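Local coordinates for ectonucleotide pyrophosphatase/phosphodiesterase family member 5 (Mus musculus, PDB 5VEO), which probably hydrolyses phosphodiester bonds of nucleotide substrates at a zinc site, within an alkaline phosphatase-like fold, at residues L17-D22 and V217-T222; P35-I40 and I337-G342; A123-A128 and L168-W173; S148-V153 and D198-Y203. The protein carries 1 engineered substitution. One frame throughout, in Å; residues are numbered along the deposited sequence.

Interaction 1: L17-D22 and V217-T222; sequences LVVSFD and VNLIVT. With ZN (zinc ion), chain E; AMP (adenosine monophosphate), chain Q.
Two parallel strands in the middle of the mixed sheet of this alkaline phosphatase-like core run side by side, and the first of them, 17-21, leads straight into the zinc site. Strand 218-222 follows it in the same direction, the axes 4.8 Å apart and 18° from parallel. Five backbone hydrogen bonds sew the pair together: Leu17 N and Val19 N give to the carbonyls of Asn218 and Ile220, Ile220 N and Thr222 N give to those of Leu17 and Val19, and Phe21 N ends the row. Val19 N sits 2.8 Å from Ile220 O, nearly along the C=O axis, whereas Phe21 N lies 3.2 Å from Thr222 O with the N-H bent to 149°. On the face carrying Leu17, Val19, Leu219 and Val221, which helix 190-210 covers, Leu219 CD1 bridges Leu17 and Val19. The leucine CG is anti to the backbone N (chi1 171°), which brings CD1 within 3.6 Å of Val19 CG2 and 3.9 Å of Leu17 CD2. Val221 CG1 meets the Phe21 ring at its edge, 3.9 Å from CD2, while Val19 CG1 lies over one face. The hydroxyls of Ser20 and Thr222 look to the other side, hydrogen-bonded to His62 and to the Ile337 carbonyl. Beyond the strand, Asp22, with Asp224 and His225, grips a zinc ion: Asp22 OD1 is 1.9 Å from the metal, and AMP O3P is 1.8 Å from it.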
# COMPACT_ATOMS: atom_id res chain seq x y z
N LEU A 17 11.25 -12.23 -3.92
CA LEU A 17 10.02 -11.92 -4.63
C LEU A 17 9.03 -11.36 -3.61
O LEU A 17 8.68 -12.07 -2.67
CB LEU A 17 9.43 -13.16 -5.29
CG LEU A 17 8.07 -13.02 -5.93
CD1 LEU A 17 8.01 -11.83 -6.93
CD2 LEU A 17 7.64 -14.29 -6.60
N VAL A 18 8.63 -10.10 -3.80
CA VAL A 18 7.62 -9.46 -2.95
C VAL A 18 6.31 -9.49 -3.71
O VAL A 18 6.21 -8.99 -4.85
CB VAL A 18 8.00 -8.02 -2.58
CG1 VAL A 18 6.92 -7.37 -1.67
CG2 VAL A 18 9.37 -7.97 -1.93
N VAL A 19 5.29 -10.05 -3.08
CA VAL A 19 3.95 -10.13 -3.63
C VAL A 19 3.03 -9.27 -2.79
O VAL A 19 3.01 -9.42 -1.57
CB VAL A 19 3.43 -11.57 -3.66
CG1 VAL A 19 2.04 -11.60 -4.27
CG2 VAL A 19 4.39 -12.46 -4.41
N SER A 20 2.25 -8.39 -3.44
CA SER A 20 1.20 -7.64 -2.77
C SER A 20 -0.15 -8.06 -3.35
O SER A 20 -0.41 -7.86 -4.55
CB SER A 20 1.37 -6.13 -2.91
OG SER A 20 0.26 -5.48 -2.33
N PHE A 21 -0.97 -8.68 -2.51
CA PHE A 21 -2.39 -8.87 -2.80
C PHE A 21 -3.09 -7.67 -2.19
O PHE A 21 -3.20 -7.57 -0.97
CB PHE A 21 -2.93 -10.17 -2.22
CG PHE A 21 -2.40 -11.39 -2.88
CD1 PHE A 21 -2.80 -11.71 -4.17
CD2 PHE A 21 -1.54 -12.25 -2.22
CE1 PHE A 21 -2.34 -12.82 -4.78
CE2 PHE A 21 -1.07 -13.39 -2.85
CZ PHE A 21 -1.47 -13.68 -4.12
N ASP A 22 -3.52 -6.76 -3.04
CA ASP A 22 -4.00 -5.48 -2.55
C ASP A 22 -5.18 -5.68 -1.58
O ASP A 22 -6.12 -6.42 -1.87
CB ASP A 22 -4.42 -4.61 -3.74
CG ASP A 22 -4.54 -3.14 -3.37
OD1 ASP A 22 -5.27 -2.86 -2.38
OD2 ASP A 22 -3.89 -2.29 -4.02
N VAL A 217 14.43 -18.69 -3.70
CA VAL A 217 13.86 -17.35 -3.71
C VAL A 217 13.21 -17.14 -2.36
O VAL A 217 12.51 -18.03 -1.89
CB VAL A 217 12.82 -17.18 -4.83
CG1 VAL A 217 12.05 -15.86 -4.66
CG2 VAL A 217 13.50 -17.27 -6.20
N ASN A 218 13.46 -16.00 -1.74
CA ASN A 218 12.74 -15.60 -0.53
C ASN A 218 11.44 -14.94 -0.98
O ASN A 218 11.47 -13.84 -1.54
CB ASN A 218 13.59 -14.67 0.31
CG ASN A 218 14.83 -15.36 0.85
OD1 ASN A 218 14.74 -16.18 1.74
ND2 ASN A 218 15.99 -15.06 0.25
N LEU A 219 10.32 -15.64 -0.76
CA LEU A 219 8.99 -15.16 -1.14
C LEU A 219 8.37 -14.42 0.05
O LEU A 219 8.23 -15.00 1.13
CB LEU A 219 8.11 -16.34 -1.55
CG LEU A 219 6.63 -16.07 -1.78
CD1 LEU A 219 6.45 -15.08 -2.93
CD2 LEU A 219 5.90 -17.35 -2.05
N ILE A 220 8.02 -13.17 -0.16
CA ILE A 220 7.41 -12.34 0.88
C ILE A 220 6.03 -11.99 0.36
O ILE A 220 5.91 -11.41 -0.72
CB ILE A 220 8.25 -11.09 1.18
CG1 ILE A 220 9.64 -11.50 1.71
CG2 ILE A 220 7.49 -10.15 2.14
CD1 ILE A 220 10.60 -10.39 1.84
N VAL A 221 4.99 -12.36 1.11
CA VAL A 221 3.61 -12.13 0.71
C VAL A 221 3.01 -11.13 1.68
O VAL A 221 2.93 -11.40 2.89
CB VAL A 221 2.78 -13.43 0.68
CG1 VAL A 221 1.33 -13.14 0.28
CG2 VAL A 221 3.43 -14.45 -0.26
N THR A 222 2.59 -9.98 1.18
CA THR A 222 2.06 -8.96 2.07
C THR A 222 1.00 -8.16 1.32
O THR A 222 0.41 -8.64 0.35
CB THR A 222 3.22 -8.13 2.66
OG1 THR A 222 2.74 -7.28 3.71
CG2 THR A 222 3.96 -7.31 1.62
ZN ZN E . -4.83 -1.11 -1.68
P AMP Q . -6.36 1.38 -3.26
O1P AMP Q . -5.83 2.60 -2.57
O2P AMP Q . -7.89 1.33 -3.23
O3P AMP Q . -5.76 0.08 -2.73
O5' AMP Q . -5.94 1.45 -4.80
C5' AMP Q . -5.84 0.23 -5.55
C4' AMP Q . -6.26 0.37 -6.99
O4' AMP Q . -5.23 1.04 -7.70
C3' AMP Q . -6.43 -0.97 -7.70
O3' AMP Q . -7.80 -1.25 -7.91
C2' AMP Q . -5.71 -0.80 -9.04
O2' AMP Q . -6.48 -1.14 -10.17
C1' AMP Q . -5.32 0.66 -9.05
N9 AMP Q . -4.05 0.91 -9.69
C8 AMP Q . -2.84 0.48 -9.29
N7 AMP Q . -1.89 0.95 -10.14
C5 AMP Q . -2.55 1.68 -11.08
C6 AMP Q . -2.17 2.48 -12.27
N6 AMP Q . -0.88 2.56 -12.64
N1 AMP Q . -3.15 3.09 -12.96
C2 AMP Q . -4.44 3.03 -12.62
N3 AMP Q . -4.87 2.34 -11.54
C4 AMP Q . -3.96 1.65 -10.77

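Interaction 2: P35-I40 and I337-G342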
# COMPACT_ATOMS: atom_id res chain seq x y z
N PRO A 35 -5.43 -22.89 2.71
CA PRO A 35 -4.37 -23.91 2.79
C PRO A 35 -3.04 -23.45 2.24
O PRO A 35 -2.00 -23.86 2.77
CB PRO A 35 -4.94 -25.09 2.00
CG PRO A 35 -6.03 -24.49 1.13
CD PRO A 35 -6.61 -23.39 1.97
N HIS A 36 -3.03 -22.60 1.21
CA HIS A 36 -1.74 -22.21 0.65
C HIS A 36 -1.06 -21.15 1.50
O HIS A 36 0.16 -21.22 1.71
CB HIS A 36 -1.92 -21.77 -0.79
CG HIS A 36 -2.39 -22.88 -1.66
ND1 HIS A 36 -3.68 -22.99 -2.12
CD2 HIS A 36 -1.75 -24.00 -2.08
CE1 HIS A 36 -3.81 -24.09 -2.83
NE2 HIS A 36 -2.65 -24.73 -2.82
N PHE A 37 -1.82 -20.20 2.06
CA PHE A 37 -1.24 -19.33 3.07
C PHE A 37 -0.72 -20.14 4.25
O PHE A 37 0.37 -19.87 4.75
CB PHE A 37 -2.25 -18.28 3.55
CG PHE A 37 -2.47 -17.13 2.59
CD1 PHE A 37 -1.68 -16.00 2.65
CD2 PHE A 37 -3.46 -17.19 1.62
CE1 PHE A 37 -1.87 -14.93 1.76
CE2 PHE A 37 -3.65 -16.12 0.73
CZ PHE A 37 -2.85 -15.00 0.81
N HIS A 38 -1.49 -21.14 4.69
CA HIS A 38 -1.07 -21.92 5.85
C HIS A 38 0.15 -22.79 5.53
O HIS A 38 0.98 -23.03 6.42
CB HIS A 38 -2.25 -22.75 6.35
CG HIS A 38 -3.16 -21.98 7.25
ND1 HIS A 38 -4.10 -21.10 6.77
CD2 HIS A 38 -3.25 -21.92 8.61
CE1 HIS A 38 -4.75 -20.54 7.79
NE2 HIS A 38 -4.24 -21.02 8.91
N TYR A 39 0.31 -23.20 4.27
CA TYR A 39 1.51 -23.93 3.87
C TYR A 39 2.76 -23.05 4.01
O TYR A 39 3.79 -23.50 4.51
CB TYR A 39 1.34 -24.43 2.44
CG TYR A 39 2.55 -25.11 1.87
CD1 TYR A 39 2.87 -26.42 2.23
CD2 TYR A 39 3.38 -24.46 0.97
CE1 TYR A 39 3.98 -27.06 1.68
CE2 TYR A 39 4.48 -25.09 0.42
CZ TYR A 39 4.78 -26.38 0.79
OH TYR A 39 5.91 -26.99 0.24
N ILE A 40 2.67 -21.79 3.59
CA ILE A 40 3.79 -20.87 3.79
C ILE A 40 4.05 -20.66 5.28
O ILE A 40 5.21 -20.64 5.73
CB ILE A 40 3.53 -19.54 3.07
CG1 ILE A 40 3.64 -19.77 1.55
CG2 ILE A 40 4.52 -18.48 3.53
CD1 ILE A 40 3.33 -18.58 0.71
N ILE A 337 -1.77 -8.42 5.94
CA ILE A 337 -1.05 -9.67 6.18
C ILE A 337 0.44 -9.48 5.93
O ILE A 337 0.86 -8.63 5.11
CB ILE A 337 -1.54 -10.82 5.29
CG1 ILE A 337 -1.46 -10.40 3.81
CG2 ILE A 337 -2.84 -11.37 5.75
CD1 ILE A 337 -1.35 -11.53 2.84
N PHE A 338 1.24 -10.32 6.58
CA PHE A 338 2.65 -10.48 6.23
C PHE A 338 3.09 -11.90 6.54
O PHE A 338 2.98 -12.36 7.68
CB PHE A 338 3.54 -9.49 7.00
CG PHE A 338 4.99 -9.56 6.63
CD1 PHE A 338 5.53 -8.66 5.73
CD2 PHE A 338 5.81 -10.55 7.17
CE1 PHE A 338 6.89 -8.73 5.38
CE2 PHE A 338 7.14 -10.63 6.82
CZ PHE A 338 7.68 -9.71 5.92
N LEU A 339 3.61 -12.59 5.52
CA LEU A 339 4.17 -13.91 5.71
C LEU A 339 5.28 -14.11 4.69
O LEU A 339 5.35 -13.40 3.70
CB LEU A 339 3.09 -15.00 5.63
CG LEU A 339 2.28 -15.32 4.39
CD1 LEU A 339 1.55 -16.67 4.57
CD2 LEU A 339 1.28 -14.20 4.08
N ALA A 340 6.16 -15.07 4.95
CA ALA A 340 7.27 -15.25 4.02
C ALA A 340 7.84 -16.65 4.13
O ALA A 340 7.70 -17.33 5.16
CB ALA A 340 8.36 -14.22 4.27
N HIS A 341 8.51 -17.07 3.05
CA HIS A 341 9.15 -18.38 2.97
C HIS A 341 10.41 -18.25 2.15
O HIS A 341 10.40 -17.59 1.11
CB HIS A 341 8.25 -19.41 2.30
CG HIS A 341 8.97 -20.65 1.89
ND1 HIS A 341 9.64 -20.76 0.69
CD2 HIS A 341 9.15 -21.83 2.53
CE1 HIS A 341 10.21 -21.95 0.61
NE2 HIS A 341 9.93 -22.62 1.72
N GLY A 342 11.49 -18.88 2.60
CA GLY A 342 12.66 -18.99 1.76
C GLY A 342 13.88 -19.37 2.56
O GLY A 342 13.85 -19.53 3.78
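Ile337 opens the segment with CG1 in the crowded position between backbone N and carbonyl carbon (chi1 55°), and this carries CD1 out to the Phe37 ring, 3.6 Å from CE1, the two side chains crossing at about a right angle. Leu339 carries most of the contact. Its CG also takes the crowded position (chi1 64°), so that the two methyls divide the helix between them: CD2 comes to the edge of the Phe37 ring in its plane, 3.7 Å from CD1 of Phe37, while CD1 of Leu339 tucks against the helix backbone, 3.4 Å from Phe37 O and 3.6 Å from Ile40 CG2. An alanine in place of Leu339 would remove both methyls, and would probably leave the Phe37 edge and Ile40 poorly packed and the helix less firmly seated on the strand. Ala340 points its methyl away from the helix, yet its carbonyl O lies 3.8 Å from Ile40 CG2. Ile40 CG2, anti to its own backbone N, also lies 4.0 Å from His341 CB. The His341 ring itself stacks on Trp214. Segment 35-40 of helix 35-42 thus lies across strand 338-341 at 63°, with the axes 8.7 Å apart. Helix 190-210 packs beside it, where Val197 and Leu201 touch Phe37, and the strand is flanked in the sheet by strands 218-222 and 45-51.

Interaction 3: A123-A128 and L168-W173. With AMP (adenosine monophosphate), chain Q.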
# COMPACT_ATOMS: atom_id res chain seq x y z
N ALA A 123 5.87 -6.72 -12.04
CA ALA A 123 4.67 -7.13 -12.74
C ALA A 123 3.48 -6.44 -12.06
O ALA A 123 2.85 -6.99 -11.15
CB ALA A 123 4.55 -8.62 -12.75
N MET A 124 3.23 -5.20 -12.48
CA MET A 124 2.08 -4.34 -12.14
C MET A 124 2.20 -3.69 -10.76
O MET A 124 1.22 -3.09 -10.28
CB MET A 124 0.76 -5.10 -12.23
CG MET A 124 0.59 -5.83 -13.57
SD MET A 124 0.86 -4.73 -14.97
CE MET A 124 0.30 -5.78 -16.32
N TRP A 125 3.38 -3.70 -10.16
CA TRP A 125 3.59 -3.05 -8.87
C TRP A 125 3.43 -1.53 -8.99
O TRP A 125 4.01 -0.93 -9.90
CB TRP A 125 4.99 -3.38 -8.35
CG TRP A 125 5.27 -2.86 -6.98
CD1 TRP A 125 5.73 -1.63 -6.63
CD2 TRP A 125 5.11 -3.59 -5.76
NE1 TRP A 125 5.85 -1.54 -5.27
CE2 TRP A 125 5.50 -2.74 -4.71
CE3 TRP A 125 4.69 -4.88 -5.46
CZ2 TRP A 125 5.46 -3.14 -3.37
CZ3 TRP A 125 4.66 -5.28 -4.14
CH2 TRP A 125 5.05 -4.41 -3.12
N PRO A 126 2.69 -0.89 -8.09
CA PRO A 126 2.51 0.57 -8.16
C PRO A 126 3.81 1.36 -8.31
O PRO A 126 4.76 1.21 -7.54
CB PRO A 126 1.82 0.89 -6.83
CG PRO A 126 0.99 -0.32 -6.60
CD PRO A 126 1.85 -1.47 -7.03
N GLY A 127 3.84 2.23 -9.33
CA GLY A 127 5.00 3.05 -9.60
C GLY A 127 6.11 2.39 -10.39
O GLY A 127 7.04 3.09 -10.82
N ALA A 128 6.07 1.07 -10.58
CA ALA A 128 7.17 0.40 -11.26
C ALA A 128 7.23 0.72 -12.75
O ALA A 128 8.29 0.52 -13.37
CB ALA A 128 7.07 -1.11 -11.04
N LEU A 168 15.47 -9.59 -7.74
CA LEU A 168 14.44 -8.89 -6.97
C LEU A 168 13.22 -8.71 -7.86
O LEU A 168 13.31 -8.07 -8.92
CB LEU A 168 14.95 -7.54 -6.48
CG LEU A 168 13.91 -6.60 -5.88
CD1 LEU A 168 13.34 -7.25 -4.63
CD2 LEU A 168 14.55 -5.27 -5.57
N GLY A 169 12.11 -9.31 -7.46
CA GLY A 169 10.87 -9.22 -8.20
C GLY A 169 9.74 -8.66 -7.35
O GLY A 169 9.71 -8.84 -6.13
N PHE A 170 8.81 -7.98 -8.02
CA PHE A 170 7.61 -7.41 -7.41
C PHE A 170 6.40 -7.85 -8.21
O PHE A 170 6.37 -7.67 -9.43
CB PHE A 170 7.66 -5.88 -7.38
CG PHE A 170 8.72 -5.34 -6.49
CD1 PHE A 170 8.47 -5.18 -5.13
CD2 PHE A 170 9.98 -5.04 -6.99
CE1 PHE A 170 9.45 -4.71 -4.28
CE2 PHE A 170 10.97 -4.56 -6.14
CZ PHE A 170 10.71 -4.40 -4.78
N LEU A 171 5.41 -8.42 -7.53
CA LEU A 171 4.20 -8.93 -8.16
C LEU A 171 3.00 -8.35 -7.43
O LEU A 171 2.96 -8.38 -6.20
CB LEU A 171 4.18 -10.47 -8.09
CG LEU A 171 2.92 -11.21 -8.51
CD1 LEU A 171 2.62 -10.97 -9.98
CD2 LEU A 171 3.04 -12.72 -8.22
N TYR A 172 2.05 -7.81 -8.18
CA TYR A 172 0.90 -7.11 -7.63
C TYR A 172 -0.38 -7.70 -8.21
O TYR A 172 -0.45 -8.00 -9.42
CB TYR A 172 1.02 -5.62 -7.93
CG TYR A 172 -0.18 -4.78 -7.57
CD1 TYR A 172 -0.43 -4.42 -6.26
CD2 TYR A 172 -1.07 -4.38 -8.54
CE1 TYR A 172 -1.53 -3.65 -5.93
CE2 TYR A 172 -2.17 -3.62 -8.23
CZ TYR A 172 -2.40 -3.26 -6.92
OH TYR A 172 -3.50 -2.51 -6.64
N TRP A 173 -1.40 -7.81 -7.36
CA TRP A 173 -2.74 -8.24 -7.75
C TRP A 173 -3.77 -7.38 -7.03
O TRP A 173 -3.56 -7.02 -5.87
CB TRP A 173 -2.94 -9.73 -7.43
CG TRP A 173 -4.21 -10.34 -7.94
CD1 TRP A 173 -5.19 -10.93 -7.19
CD2 TRP A 173 -4.63 -10.45 -9.30
NE1 TRP A 173 -6.19 -11.41 -8.00
CE2 TRP A 173 -5.87 -11.12 -9.30
CE3 TRP A 173 -4.07 -10.05 -10.52
CZ2 TRP A 173 -6.57 -11.38 -10.48
CZ3 TRP A 173 -4.76 -10.32 -11.68
CH2 TRP A 173 -6.00 -10.98 -11.66
P AMP Q . -6.36 1.38 -3.26
O1P AMP Q . -5.83 2.60 -2.57
O2P AMP Q . -7.89 1.33 -3.23
O3P AMP Q . -5.76 0.08 -2.73
O5' AMP Q . -5.94 1.45 -4.80
C5' AMP Q . -5.84 0.23 -5.55
C4' AMP Q . -6.26 0.37 -6.99
O4' AMP Q . -5.23 1.04 -7.70
C3' AMP Q . -6.43 -0.97 -7.70
O3' AMP Q . -7.80 -1.25 -7.91
C2' AMP Q . -5.71 -0.80 -9.04
O2' AMP Q . -6.48 -1.14 -10.17
C1' AMP Q . -5.32 0.66 -9.05
N9 AMP Q . -4.05 0.91 -9.69
C8 AMP Q . -2.84 0.48 -9.29
N7 AMP Q . -1.89 0.95 -10.14
C5 AMP Q . -2.55 1.68 -11.08
C6 AMP Q . -2.17 2.48 -12.27
N6 AMP Q . -0.88 2.56 -12.64
N1 AMP Q . -3.15 3.09 -12.96
C2 AMP Q . -4.44 3.03 -12.62
N3 AMP Q . -4.87 2.34 -11.54
C4 AMP Q . -3.96 1.65 -10.77
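Three aromatic rings and a proline set the arrangement: Trp125 stands between Phe170 and Pro126, and Pro126 in turn lies against Tyr172. Phe170 approaches the indole in an edge-to-face pair, planes 55° apart and its ring centroid 4.9 Å from that of the five-membered Trp125 ring, with Phe170 CD1 3.6 Å above the middle of the Trp125 plane. On the opposite face of that indole sits CD of Pro126, toward the rim. The same CD carbon makes a CH-pi contact with Tyr172, 4.0 Å from the ring centroid and over the face, so that one proline methylene lies against two aromatic rings. Tyr172 is also approached by the Met124 carbonyl, whose O comes within 3.2 Å of CD2 of Tyr172. With CG anti to its backbone N (chi1 173°), the tyrosine extends toward the nucleotide: its OH is 3.5 Å from AMP C3' and makes a hydrogen bond to the zinc ligand Asp22, a second-shell hold that would help position that carboxylate. The backbones join through a short parallel bridge. Ala123 N gives a nearly straight hydrogen bond to Phe170 O at 2.8 Å, and Tyr172 N gives a longer, more bent one to Ala123 O at 3.2 Å. Past it, Met124 takes positive phi (79°) and the chain leaves the sheet in a type II beta turn from Trp125 to Ala128. Strand 168-173 is flanked by strands 120-123 and 16-21; helix 58-67 touches Trp125, Pro126 and Phe170 on one side of the sheet, and helix 149-160 touches Ala123 and Leu171 on the other.

Interaction 4: S148-V153 and D198-Y203; sequences SFEDRV and DHKLGY
Helical segments 149-153 and 198-203 run in roughly the same direction, 29° apart, with axes 10.7 Å from each other at closest approach, a wide spacing filled by long side chains. Helix 149-160 starts at Ser148, an N-cap whose OG accepts from Asp151 N at 3.0 Å. Right after it, Phe149 has CG anti to the backbone N (chi1 -177°), sending the ring toward the other helix. Lys200 and Phe149 lie alongside each other, running opposite ways: CB of Lys200 lies over one ring face, 3.9 Å from the ring centroid, and Val153 CG2 covers the other. Farther along the lysine, CE rests 3.6 Å from CB of Phe149. An alanine in place of Phe149 would remove the ring between Lys200 and Val153 and would probably loosen the join between the helices. Tyr203 offers a face to Glu150, whose CG sits 3.8 Å from the ring centroid. Two waters bridge the helices: one, in the plane of the Tyr203 ring, links its OH to the backbone carbonyl O of Glu150 at 2.7 Å from each oxygen, and another joins Glu150 OE2 to Lys200 NZ. Those charges stay 4.3 Å apart, Glu150 OE2 to Lys200 NZ, too far for a salt bridge; the lysine has its salt bridge with Asp196. Beneath lies strand 168-173, with Trp173 edge-to-face with Phe149, while Asp198 and Leu201 of helix 190-210 meet helix 35-42.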
# COMPACT_ATOMS: atom_id res chain seq x y z
N SER A 148 -3.95 -11.16 -16.62
CA SER A 148 -4.29 -12.19 -15.66
C SER A 148 -3.17 -12.36 -14.64
O SER A 148 -1.99 -12.06 -14.89
CB SER A 148 -4.54 -13.51 -16.38
OG SER A 148 -3.32 -14.02 -16.86
N PHE A 149 -3.56 -12.87 -13.47
CA PHE A 149 -2.57 -13.21 -12.46
C PHE A 149 -1.56 -14.21 -13.01
O PHE A 149 -0.35 -14.07 -12.77
CB PHE A 149 -3.26 -13.79 -11.24
CG PHE A 149 -2.33 -14.10 -10.14
CD1 PHE A 149 -1.93 -15.40 -9.90
CD2 PHE A 149 -1.84 -13.09 -9.34
CE1 PHE A 149 -1.06 -15.69 -8.86
CE2 PHE A 149 -0.97 -13.37 -8.30
CZ PHE A 149 -0.58 -14.67 -8.07
N GLU A 150 -2.04 -15.20 -13.76
CA GLU A 150 -1.16 -16.23 -14.30
C GLU A 150 -0.14 -15.64 -15.27
O GLU A 150 1.02 -16.06 -15.29
CB GLU A 150 -2.01 -17.31 -14.96
CG GLU A 150 -2.94 -18.08 -13.98
CD GLU A 150 -4.12 -17.26 -13.43
OE1 GLU A 150 -4.56 -16.30 -14.11
OE2 GLU A 150 -4.59 -17.59 -12.30
N ASP A 151 -0.55 -14.64 -16.05
CA ASP A 151 0.40 -14.00 -16.95
C ASP A 151 1.43 -13.17 -16.18
O ASP A 151 2.60 -13.10 -16.58
CB ASP A 151 -0.34 -13.14 -17.97
CG ASP A 151 -0.93 -13.96 -19.11
OD1 ASP A 151 -0.53 -15.13 -19.26
OD2 ASP A 151 -1.78 -13.44 -19.87
N ARG A 152 0.99 -12.52 -15.10
CA ARG A 152 1.94 -11.78 -14.26
C ARG A 152 2.96 -12.72 -13.65
O ARG A 152 4.16 -12.42 -13.64
CB ARG A 152 1.19 -11.01 -13.17
CG ARG A 152 0.25 -9.97 -13.73
CD ARG A 152 -0.55 -9.24 -12.64
NE ARG A 152 -1.79 -8.70 -13.18
CZ ARG A 152 -2.50 -7.70 -12.65
NH1 ARG A 152 -2.08 -7.07 -11.56
NH2 ARG A 152 -3.62 -7.30 -13.23
N VAL A 153 2.49 -13.86 -13.13
CA VAL A 153 3.40 -14.87 -12.57
C VAL A 153 4.37 -15.36 -13.64
O VAL A 153 5.57 -15.52 -13.38
CB VAL A 153 2.58 -16.02 -11.98
CG1 VAL A 153 3.47 -17.21 -11.64
CG2 VAL A 153 1.87 -15.53 -10.73
N ASP A 198 -6.14 -17.32 -2.19
CA ASP A 198 -5.37 -18.46 -1.70
C ASP A 198 -5.03 -19.41 -2.84
O ASP A 198 -3.90 -19.89 -2.94
CB ASP A 198 -6.15 -19.19 -0.61
CG ASP A 198 -5.37 -20.36 -0.04
OD1 ASP A 198 -4.50 -20.11 0.85
OD2 ASP A 198 -5.62 -21.50 -0.51
N HIS A 199 -6.00 -19.68 -3.72
CA HIS A 199 -5.75 -20.52 -4.88
C HIS A 199 -4.66 -19.93 -5.77
O HIS A 199 -3.78 -20.65 -6.25
CB HIS A 199 -7.05 -20.71 -5.67
CG HIS A 199 -6.97 -21.78 -6.70
ND1 HIS A 199 -6.91 -21.51 -8.06
CD2 HIS A 199 -6.94 -23.13 -6.59
CE1 HIS A 199 -6.85 -22.65 -8.73
NE2 HIS A 199 -6.87 -23.64 -7.86
N LYS A 200 -4.69 -18.61 -5.99
CA LYS A 200 -3.66 -17.95 -6.81
C LYS A 200 -2.29 -18.04 -6.15
O LYS A 200 -1.28 -18.25 -6.82
CB LYS A 200 -4.05 -16.50 -7.06
CG LYS A 200 -5.14 -16.40 -8.10
CD LYS A 200 -5.57 -14.99 -8.31
CE LYS A 200 -6.34 -14.85 -9.61
NZ LYS A 200 -7.52 -15.75 -9.70
N LEU A 201 -2.24 -17.89 -4.82
CA LEU A 201 -0.98 -18.10 -4.13
C LEU A 201 -0.48 -19.52 -4.36
O LEU A 201 0.72 -19.75 -4.60
CB LEU A 201 -1.14 -17.80 -2.64
CG LEU A 201 0.09 -18.00 -1.76
CD1 LEU A 201 1.29 -17.17 -2.25
CD2 LEU A 201 -0.25 -17.74 -0.31
N GLY A 202 -1.39 -20.50 -4.33
CA GLY A 202 -1.01 -21.87 -4.63
C GLY A 202 -0.45 -22.04 -6.03
O GLY A 202 0.51 -22.78 -6.24
N TYR A 203 -1.05 -21.35 -7.00
CA TYR A 203 -0.52 -21.35 -8.36
C TYR A 203 0.91 -20.81 -8.41
O TYR A 203 1.79 -21.39 -9.06
CB TYR A 203 -1.44 -20.51 -9.25
CG TYR A 203 -1.02 -20.46 -10.68
CD1 TYR A 203 -1.42 -21.44 -11.58
CD2 TYR A 203 -0.19 -19.45 -11.15
CE1 TYR A 203 -1.04 -21.40 -12.90
CE2 TYR A 203 0.20 -19.40 -12.49
CZ TYR A 203 -0.22 -20.39 -13.35
OH TYR A 203 0.16 -20.36 -14.66
O HOH W 1 2.07 -18.56 -15.18
O HOH W 2 -7.11 -17.58 -11.82

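Overall arrangement
Interactions 1, 2 and 3 reach the same mixed sheet, whose neighbouring strands 120-123, 168-173, 16-21, 218-222 and 338-341 they cover. Interaction 1 lies between the others, its centre about 9 Å from that of interaction 2 and about 10 Å from that of interaction 3; the centres of interactions 2 and 3 are about 19 Å apart, and their nearest atoms about 9 Å. Interaction 4 joins helices packed on the sheet and touches all three. Along the chain, interactions 3 and 4 alternate their segments and both fall between the segments of interaction 1, which itself alternates with interaction 2. The sheet thus brings sequence-distant pieces together, and Asp22 and Tyr172 meet beside zinc and AMP.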